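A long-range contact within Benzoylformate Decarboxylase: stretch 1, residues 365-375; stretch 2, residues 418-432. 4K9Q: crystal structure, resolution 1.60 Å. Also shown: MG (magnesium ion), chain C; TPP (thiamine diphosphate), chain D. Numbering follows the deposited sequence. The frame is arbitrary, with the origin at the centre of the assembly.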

ATOM      1  N   LYS A 365      20.327  -0.027  45.051  1.00 28.08           N
ATOM      2  CA  LYS A 365      18.902  -0.327  45.089  1.00 32.48           C
ATOM      3  C   LYS A 365      18.173   0.228  43.865  1.00 29.09           C
ATOM      4  O   LYS A 365      17.290  -0.427  43.324  1.00 31.36           O
ATOM      5  CB  LYS A 365      18.276   0.192  46.379  1.00 38.44           C
ATOM      6  N   GLU A 366      18.548   1.426  43.418  1.00 17.12           N
ATOM      7  CA  GLU A 366      17.874   2.034  42.275  1.00 24.74           C
ATOM      8  C   GLU A 366      18.714   2.086  40.995  1.00 22.39           C
ATOM      9  O   GLU A 366      19.597   2.938  40.846  1.00 20.02           O
ATOM     10  CB  GLU A 366      17.365   3.426  42.627  1.00 30.10           C
ATOM     11  CG  GLU A 366      16.228   3.415  43.623  1.00 33.17           C
ATOM     12  CD  GLU A 366      15.347   4.634  43.488  1.00 33.56           C
ATOM     13  OE1 GLU A 366      14.166   4.548  43.886  1.00 48.52           O
ATOM     14  OE2 GLU A 366      15.826   5.672  42.975  1.00 39.64           O
ATOM     15  N   ILE A 367      18.423   1.164  40.080  1.00 18.90           N
ATOM     16  CA  ILE A 367      19.019   1.169  38.749  1.00 14.56           C
ATOM     17  C   ILE A 367      17.905   1.011  37.721  1.00 17.24           C
ATOM     18  O   ILE A 367      16.771   0.671  38.066  1.00 17.99           O
ATOM     19  CB  ILE A 367      20.043   0.012  38.550  1.00 13.75           C
ATOM     20  CG1 ILE A 367      19.356  -1.356  38.627  1.00 19.64           C
ATOM     21  CG2 ILE A 367      21.168   0.101  39.563  1.00 15.56           C
ATOM     22  CD1 ILE A 367      20.261  -2.510  38.204  1.00 20.24           C
ATOM     23  N   VAL A 368      18.223   1.305  36.467  1.00 11.00           N
ATOM     24  CA  VAL A 368      17.378   0.895  35.350  1.00 10.36           C
ATOM     25  C   VAL A 368      18.106  -0.282  34.721  1.00 10.66           C
ATOM     26  O   VAL A 368      19.324  -0.236  34.565  1.00 13.13           O
ATOM     27  CB  VAL A 368      17.204   2.028  34.333  1.00 10.55           C
ATOM     28  CG1 VAL A 368      16.501   1.517  33.078  1.00 10.96           C
ATOM     29  CG2 VAL A 368      16.410   3.185  34.957  1.00 13.39           C
ATOM     30  N   LEU A 369      17.377  -1.353  34.409  1.00 11.02           N
ATOM     31  CA  LEU A 369      17.985  -2.550  33.834  1.00 11.67           C
ATOM     32  C   LEU A 369      17.423  -2.770  32.436  1.00 12.17           C
ATOM     33  O   LEU A 369      16.207  -2.820  32.257  1.00 11.11           O
ATOM     34  CB  LEU A 369      17.690  -3.779  34.701  1.00 10.72           C
ATOM     35  CG  LEU A 369      18.362  -5.058  34.190  1.00 12.54           C
ATOM     36  CD1 LEU A 369      19.854  -4.958  34.352  1.00 13.04           C
ATOM     37  CD2 LEU A 369      17.833  -6.284  34.937  1.00 15.41           C
ATOM     38  N   VAL A 370      18.311  -2.892  31.455  1.00 10.22           N
ATOM     39  CA  VAL A 370      17.929  -3.137  30.063  1.00 10.53           C
ATOM     40  C   VAL A 370      18.604  -4.428  29.609  1.00 10.93           C
ATOM     41  O   VAL A 370      19.710  -4.729  30.047  1.00 12.20           O
ATOM     42  CB  VAL A 370      18.400  -1.969  29.183  1.00 10.55           C
ATOM     43  CG1 VAL A 370      18.063  -2.216  27.711  1.00 11.22           C
ATOM     44  CG2 VAL A 370      17.755  -0.661  29.664  1.00 11.40           C
ATOM     45  N   GLU A 371      17.943  -5.215  28.767  1.00 10.90           N
ATOM     46  CA  GLU A 371      18.531  -6.487  28.353  1.00 12.16           C
ATOM     47  C   GLU A 371      18.328  -6.788  26.868  1.00 11.92           C
ATOM     48  O   GLU A 371      17.232  -6.628  26.325  1.00 13.13           O
ATOM     49  CB  GLU A 371      18.012  -7.639  29.228  1.00 12.74           C
ATOM     50  CG  GLU A 371      18.315  -9.052  28.714  1.00 12.61           C
ATOM     51  CD  GLU A 371      17.322  -9.526  27.658  1.00 15.86           C
ATOM     52  OE1 GLU A 371      17.777 -10.046  26.616  1.00 15.94           O
ATOM     53  OE2 GLU A 371      16.081  -9.385  27.851  1.00 17.95           O
ATOM     54  N   GLU A 372      19.405  -7.213  26.222  1.00 10.45           N
ATOM     55  CA  GLU A 372      19.364  -7.743  24.862  1.00 10.25           C
ATOM     56  C   GLU A 372      20.511  -8.735  24.749  1.00 11.98           C
ATOM     57  O   GLU A 372      21.511  -8.483  24.081  1.00 11.37           O
ATOM     58  CB  GLU A 372      19.493  -6.627  23.822  1.00 12.14           C
ATOM     59  CG  GLU A 372      19.188  -7.071  22.386  1.00 11.65           C
ATOM     60  CD  GLU A 372      19.173  -5.913  21.409  1.00 13.51           C
ATOM     61  OE1 GLU A 372      18.246  -5.070  21.467  1.00 12.25           O
ATOM     62  OE2 GLU A 372      20.098  -5.834  20.582  1.00 14.32           O
ATOM     63  N   CYS A 373      20.355  -9.852  25.450  1.00 11.09           N
ATOM     64  CA  CYS A 373      21.338 -10.930  25.465  1.00 10.14           C
ATOM     65  C   CYS A 373      20.500 -12.194  25.507  1.00 11.24           C
ATOM     66  O   CYS A 373      20.245 -12.756  26.576  1.00 13.39           O
ATOM     67  CB  CYS A 373      22.224 -10.823  26.704  1.00 11.26           C
ATOM     68  SG  CYS A 373      23.645 -11.929  26.641  1.00 14.60           S
ATOM     69  N   PRO A 374      20.024 -12.629  24.336  1.00 11.27           N
ATOM     70  CA  PRO A 374      18.948 -13.621  24.295  1.00 13.90           C
ATOM     71  C   PRO A 374      19.215 -14.919  25.066  1.00 12.36           C
ATOM     72  O   PRO A 374      18.317 -15.383  25.775  1.00 15.58           O
ATOM     73  CB  PRO A 374      18.785 -13.888  22.793  1.00 15.06           C
ATOM     74  CG  PRO A 374      19.120 -12.554  22.165  1.00 14.22           C
ATOM     75  CD  PRO A 374      20.285 -12.035  23.010  1.00 12.63           C
ATOM     76  N   SER A 375      20.409 -15.491  24.959  1.00 13.60           N
ATOM     77  CA  SER A 375      20.625 -16.803  25.571  1.00 14.52           C
ATOM     78  C   SER A 375      20.557 -16.792  27.106  1.00 15.60           C
ATOM     79  O   SER A 375      20.311 -17.837  27.708  1.00 18.78           O
ATOM     80  CB  SER A 375      21.943 -17.442  25.102  1.00 13.75           C
ATOM     81  OG  SER A 375      23.054 -16.791  25.671  1.00 17.83           O
TER
HETATM   82 MG    MG C 601      26.679 -14.190  21.865  1.00 10.32          MG
HETATM   83  N1' TPP D 602      18.598  -9.598  13.067  1.00 11.16           N
HETATM   84  C2' TPP D 602      17.763  -8.759  13.788  1.00 13.06           C
HETATM   85  CM2 TPP D 602      17.673  -7.301  13.446  1.00 13.69           C
HETATM   86  N3' TPP D 602      16.985  -9.249  14.820  1.00 11.81           N
HETATM   87  C4' TPP D 602      17.043 -10.582  15.145  1.00 14.76           C
HETATM   88  N4' TPP D 602      16.281 -11.051  16.130  1.00 14.21           N
HETATM   89  C5' TPP D 602      17.908 -11.428  14.450  1.00 13.17           C
HETATM   90  C6' TPP D 602      18.678 -10.943  13.394  1.00 13.00           C
HETATM   91  C7' TPP D 602      17.970 -12.891  14.805  1.00 13.93           C
HETATM   92  N3  TPP D 602      18.612 -13.237  16.066  1.00 15.00           N
HETATM   93  C2  TPP D 602      17.936 -13.558  17.233  1.00 20.14           C
HETATM   94  S1  TPP D 602      18.897 -13.935  18.469  0.75 14.64           S
HETATM   95  C5  TPP D 602      20.216 -13.714  17.561  1.00 11.77           C
HETATM   96  C4  TPP D 602      19.955 -13.342  16.246  1.00 19.58           C
HETATM   97  CM4 TPP D 602      20.991 -13.069  15.184  1.00 12.14           C
HETATM   98  C6  TPP D 602      21.536 -13.973  18.231  1.00 17.16           C
HETATM   99  C7  TPP D 602      21.853 -13.071  19.413  1.00 13.81           C
HETATM  100  O7  TPP D 602      23.211 -13.316  19.701  1.00 16.37           O
HETATM  101  PA  TPP D 602      23.945 -12.623  20.952  1.00 14.79           P
HETATM  102  O1A TPP D 602      23.517 -11.186  21.032  1.00 14.04           O
HETATM  103  O2A TPP D 602      25.429 -12.744  20.814  1.00 14.48           O
HETATM  104  O3A TPP D 602      23.299 -13.346  22.235  1.00 13.58           O
HETATM  105  PB  TPP D 602      23.530 -14.849  22.756  1.00 14.54           P
HETATM  106  O1B TPP D 602      22.395 -15.660  22.218  1.00 17.35           O
HETATM  107  O2B TPP D 602      23.477 -14.775  24.266  1.00 18.59           O
HETATM  108  O3B TPP D 602      24.826 -15.403  22.258  1.00 12.17           O
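Stretch 2 (418-432) GRNRPVVTLMGDGSF

Stretch 2 runs beside stretch 1 as a neighbouring parallel β-strand. Residues 423-428 are extended and lie along strand 368-372, their N-to-C directions differing by 12° and their axes approaching to 4.6 Å. The register pairs Val368 with Val423, Leu369 with Val424, Val370 with Thr425, Glu371 with Leu426 and Glu372 with Met427, at CA–CA separations of 4.6 to 5.0 Å. Six backbone hydrogen bonds alternate along the pair. Val368 N donates to Pro422 O (2.9 Å), and Val424 N returns a bond to Val368 O (2.8 Å). The pattern repeats from Val370 N to Val424 O (2.9 Å), Leu426 N to Val370 O (2.8 Å) and Glu372 N to Leu426 O (2.8 Å), and ends with Gly428 N to Glu372 O (2.9 Å). Beyond Gly428 the chain leaves the extended course, and Phe432 N bonds back to Gly428 O (2.9 Å).

Paired residues project to the same face of the sheet, so their side chains lie side by side: Val368, Val370 and Glu372 with Val423, Thr425 and Met427 on one face, Leu369 and Glu371 with Val424 and Leu426 on the other. On the first, Val370 CG2 packs against Val423 CG1 (3.7 Å) and Val368 CB against Val423 CG2 (3.9 Å); farther along, Glu372 CB meets Met427 SD (3.9 Å). On the second, Leu369 CD1 reaches Leu426 CD1 at 4.0 Å and Val424 CG1 at 4.3 Å.

Before the strands, Arg419 forms a salt bridge with Glu366, NH2 lying 3.0 Å from OE1, while Val368 CG2 covers one face of the Arg421 guanidinium, 3.5 Å from CZ. At the far end both stretches reach the thiamine diphosphate: Ser375 OG donates a very short hydrogen bond to TPP O2B (2.5 Å), Ser431 OG donates to TPP O1A (2.6 Å), and Asp429 OD1 binds the magnesium ion MG at 2.2 Å. A CB on Gly428 would fall 2.2 Å from TPP O1A, too close for a side chain.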

ATOM      1  N   GLY A 418      15.266  13.877  36.564  1.00 16.21           N
ATOM      2  CA  GLY A 418      16.135  14.263  37.654  1.00 19.24           C
ATOM      3  C   GLY A 418      16.444  13.122  38.600  1.00 13.56           C
ATOM      4  O   GLY A 418      17.211  13.294  39.542  1.00 14.63           O
ATOM      5  N   ARG A 419      15.860  11.953  38.351  1.00 13.36           N
ATOM      6  CA  ARG A 419      16.059  10.802  39.221  1.00 11.33           C
ATOM      7  C   ARG A 419      17.484  10.251  39.125  1.00 14.26           C
ATOM      8  O   ARG A 419      18.065   9.791  40.119  1.00 15.06           O
ATOM      9  CB  ARG A 419      15.040   9.719  38.893  1.00 17.29           C
ATOM     10  CG  ARG A 419      14.933   8.652  39.941  1.00 17.57           C
ATOM     11  CD  ARG A 419      13.714   7.799  39.672  1.00 16.32           C
ATOM     12  NE  ARG A 419      13.686   6.636  40.543  1.00 19.45           N
ATOM     13  CZ  ARG A 419      12.821   5.639  40.411  1.00 20.73           C
ATOM     14  NH1 ARG A 419      11.919   5.684  39.446  1.00 16.39           N
ATOM     15  NH2 ARG A 419      12.859   4.604  41.241  1.00 23.89           N
ATOM     16  N   ASN A 420      18.041  10.302  37.920  1.00 14.35           N
ATOM     17  CA  ASN A 420      19.448   9.987  37.682  1.00 13.35           C
ATOM     18  C   ASN A 420      19.936   8.594  38.081  1.00 13.12           C
ATOM     19  O   ASN A 420      21.079   8.427  38.508  1.00 15.44           O
ATOM     20  CB  ASN A 420      20.351  11.078  38.267  1.00 15.34           C
ATOM     21  CG  ASN A 420      20.309  12.340  37.434  1.00 14.38           C
ATOM     22  OD1 ASN A 420      20.750  12.342  36.285  1.00 17.18           O
ATOM     23  ND2 ASN A 420      19.763  13.415  37.996  1.00 14.60           N
ATOM     24  N   ARG A 421      19.090   7.588  37.901  1.00 11.54           N
ATOM     25  CA  ARG A 421      19.524   6.215  38.101  1.00 12.52           C
ATOM     26  C   ARG A 421      20.478   5.806  36.978  1.00 13.48           C
ATOM     27  O   ARG A 421      20.281   6.198  35.829  1.00 14.26           O
ATOM     28  CB  ARG A 421      18.317   5.277  38.091  1.00 11.49           C
ATOM     29  CG  ARG A 421      17.354   5.488  39.242  1.00 13.82           C
ATOM     30  CD  ARG A 421      16.113   4.624  39.058  1.00 14.06           C
ATOM     31  NE  ARG A 421      15.317   5.074  37.921  1.00 11.17           N
ATOM     32  CZ  ARG A 421      14.292   4.399  37.416  1.00 13.98           C
ATOM     33  NH1 ARG A 421      13.947   3.238  37.948  1.00 12.36           N
ATOM     34  NH2 ARG A 421      13.610   4.881  36.382  1.00 12.92           N
ATOM     35  N   PRO A 422      21.504   5.003  37.298  1.00 12.02           N
ATOM     36  CA  PRO A 422      22.341   4.453  36.226  1.00 14.43           C
ATOM     37  C   PRO A 422      21.545   3.448  35.396  1.00 12.50           C
ATOM     38  O   PRO A 422      20.679   2.769  35.944  1.00 12.96           O
ATOM     39  CB  PRO A 422      23.472   3.748  36.982  1.00 13.89           C
ATOM     40  CG  PRO A 422      22.903   3.446  38.325  1.00 19.93           C
ATOM     41  CD  PRO A 422      21.949   4.571  38.635  1.00 17.66           C
ATOM     42  N   VAL A 423      21.815   3.369  34.097  1.00  9.85           N
ATOM     43  CA  VAL A 423      21.157   2.368  33.262  1.00 12.04           C
ATOM     44  C   VAL A 423      22.137   1.234  32.984  1.00 12.66           C
ATOM     45  O   VAL A 423      23.110   1.417  32.255  1.00 13.15           O
ATOM     46  CB  VAL A 423      20.671   2.958  31.930  1.00 12.32           C
ATOM     47  CG1 VAL A 423      20.004   1.872  31.074  1.00 12.91           C
ATOM     48  CG2 VAL A 423      19.718   4.133  32.180  1.00 12.25           C
ATOM     49  N   VAL A 424      21.882   0.070  33.574  1.00  8.91           N
ATOM     50  CA  VAL A 424      22.756  -1.080  33.391  1.00 10.66           C
ATOM     51  C   VAL A 424      22.187  -1.944  32.270  1.00 11.34           C
ATOM     52  O   VAL A 424      21.024  -2.348  32.316  1.00 12.65           O
ATOM     53  CB  VAL A 424      22.846  -1.897  34.682  1.00 11.47           C
ATOM     54  CG1 VAL A 424      23.716  -3.121  34.483  1.00 12.88           C
ATOM     55  CG2 VAL A 424      23.417  -1.027  35.807  1.00 12.57           C
ATOM     56  N   THR A 425      23.000  -2.220  31.260  1.00  9.09           N
ATOM     57  CA  THR A 425      22.494  -2.843  30.029  1.00 10.36           C
ATOM     58  C   THR A 425      23.225  -4.159  29.733  1.00 11.12           C
ATOM     59  O   THR A 425      24.438  -4.161  29.479  1.00 13.37           O
ATOM     60  CB  THR A 425      22.617  -1.848  28.846  1.00 11.40           C
ATOM     61  OG1 THR A 425      21.998  -0.603  29.208  1.00 11.75           O
ATOM     62  CG2 THR A 425      21.932  -2.396  27.603  1.00 13.54           C
ATOM     63  N   LEU A 426      22.490  -5.272  29.772  1.00  9.79           N
ATOM     64  CA  LEU A 426      23.062  -6.608  29.585  1.00 10.51           C
ATOM     65  C   LEU A 426      22.985  -6.967  28.104  1.00 11.42           C
ATOM     66  O   LEU A 426      21.891  -7.151  27.569  1.00 12.41           O
ATOM     67  CB  LEU A 426      22.269  -7.631  30.399  1.00 11.34           C
ATOM     68  CG  LEU A 426      22.017  -7.275  31.872  1.00 11.93           C
ATOM     69  CD1 LEU A 426      21.065  -8.282  32.547  1.00 16.19           C
ATOM     70  CD2 LEU A 426      23.326  -7.135  32.644  1.00 12.97           C
ATOM     71  N   MET A 427      24.136  -7.051  27.439  1.00  9.41           N
ATOM     72  CA  MET A 427      24.169  -7.174  25.976  1.00 10.30           C
ATOM     73  C   MET A 427      24.880  -8.439  25.530  1.00 12.05           C
ATOM     74  O   MET A 427      25.941  -8.767  26.046  1.00 14.02           O
ATOM     75  CB  MET A 427      24.925  -5.987  25.360  1.00 12.83           C
ATOM     76  CG  MET A 427      24.285  -4.629  25.555  1.00 13.76           C
ATOM     77  SD  MET A 427      22.686  -4.495  24.738  1.00 14.29           S
ATOM     78  CE  MET A 427      23.082  -5.002  23.059  1.00 11.80           C
ATOM     79  N   GLY A 428      24.329  -9.134  24.544  1.00 11.85           N
ATOM     80  CA  GLY A 428      25.090 -10.193  23.908  1.00 10.59           C
ATOM     81  C   GLY A 428      26.123  -9.592  22.965  1.00 10.42           C
ATOM     82  O   GLY A 428      25.958  -8.456  22.504  1.00 10.43           O
ATOM     83  N   ASP A 429      27.187 -10.337  22.664  1.00 10.36           N
ATOM     84  CA  ASP A 429      28.198  -9.830  21.739  1.00 10.41           C
ATOM     85  C   ASP A 429      27.677  -9.660  20.295  1.00 11.17           C
ATOM     86  O   ASP A 429      28.050  -8.704  19.611  1.00 11.02           O
ATOM     87  CB  ASP A 429      29.527 -10.614  21.805  1.00 12.02           C
ATOM     88  CG  ASP A 429      29.363 -12.114  21.603  1.00 14.35           C
ATOM     89  OD1 ASP A 429      28.245 -12.629  21.715  1.00 13.09           O
ATOM     90  OD2 ASP A 429      30.387 -12.797  21.371  1.00 16.79           O
ATOM     91  N   GLY A 430      26.822 -10.576  19.844  1.00 11.25           N
ATOM     92  CA  GLY A 430      26.168 -10.436  18.549  1.00  9.97           C
ATOM     93  C   GLY A 430      25.211  -9.251  18.515  1.00 12.31           C
ATOM     94  O   GLY A 430      25.265  -8.413  17.607  1.00  9.46           O
ATOM     95  N   SER A 431      24.333  -9.185  19.515  1.00  9.86           N
ATOM     96  CA  SER A 431      23.354  -8.104  19.627  1.00  9.72           C
ATOM     97  C   SER A 431      24.021  -6.734  19.650  1.00 10.27           C
ATOM     98  O   SER A 431      23.528  -5.795  19.042  1.00  8.73           O
ATOM     99  CB  SER A 431      22.511  -8.266  20.896  1.00 12.28           C
ATOM    100  OG  SER A 431      21.622  -9.369  20.792  1.00 14.15           O
ATOM    101  N   PHE A 432      25.138  -6.635  20.365  1.00 11.25           N
ATOM    102  CA  PHE A 432      25.899  -5.389  20.521  1.00 11.05           C
ATOM    103  C   PHE A 432      26.246  -4.741  19.177  1.00 10.06           C
ATOM    104  O   PHE A 432      26.305  -3.516  19.073  1.00 10.63           O
ATOM    105  CB  PHE A 432      27.187  -5.706  21.293  1.00  9.15           C
ATOM    106  CG  PHE A 432      27.884  -4.504  21.889  1.00 10.85           C
ATOM    107  CD1 PHE A 432      27.395  -3.894  23.039  1.00 12.59           C
ATOM    108  CD2 PHE A 432      29.068  -4.037  21.341  1.00 12.42           C
ATOM    109  CE1 PHE A 432      28.064  -2.816  23.606  1.00 14.87           C
ATOM    110  CE2 PHE A 432      29.744  -2.964  21.909  1.00 12.86           C
ATOM    111  CZ  PHE A 432      29.237  -2.356  23.035  1.00 11.82           C
TER
HETATM  112  O   HOH W   1      18.157   7.752  42.051  1.00 24.73           O
HETATM  113  O   HOH W   2      14.870   1.349  40.101  1.00 19.78           O
HETATM  114  O   HOH W   3      26.228 -13.337  24.006  1.00 13.80           O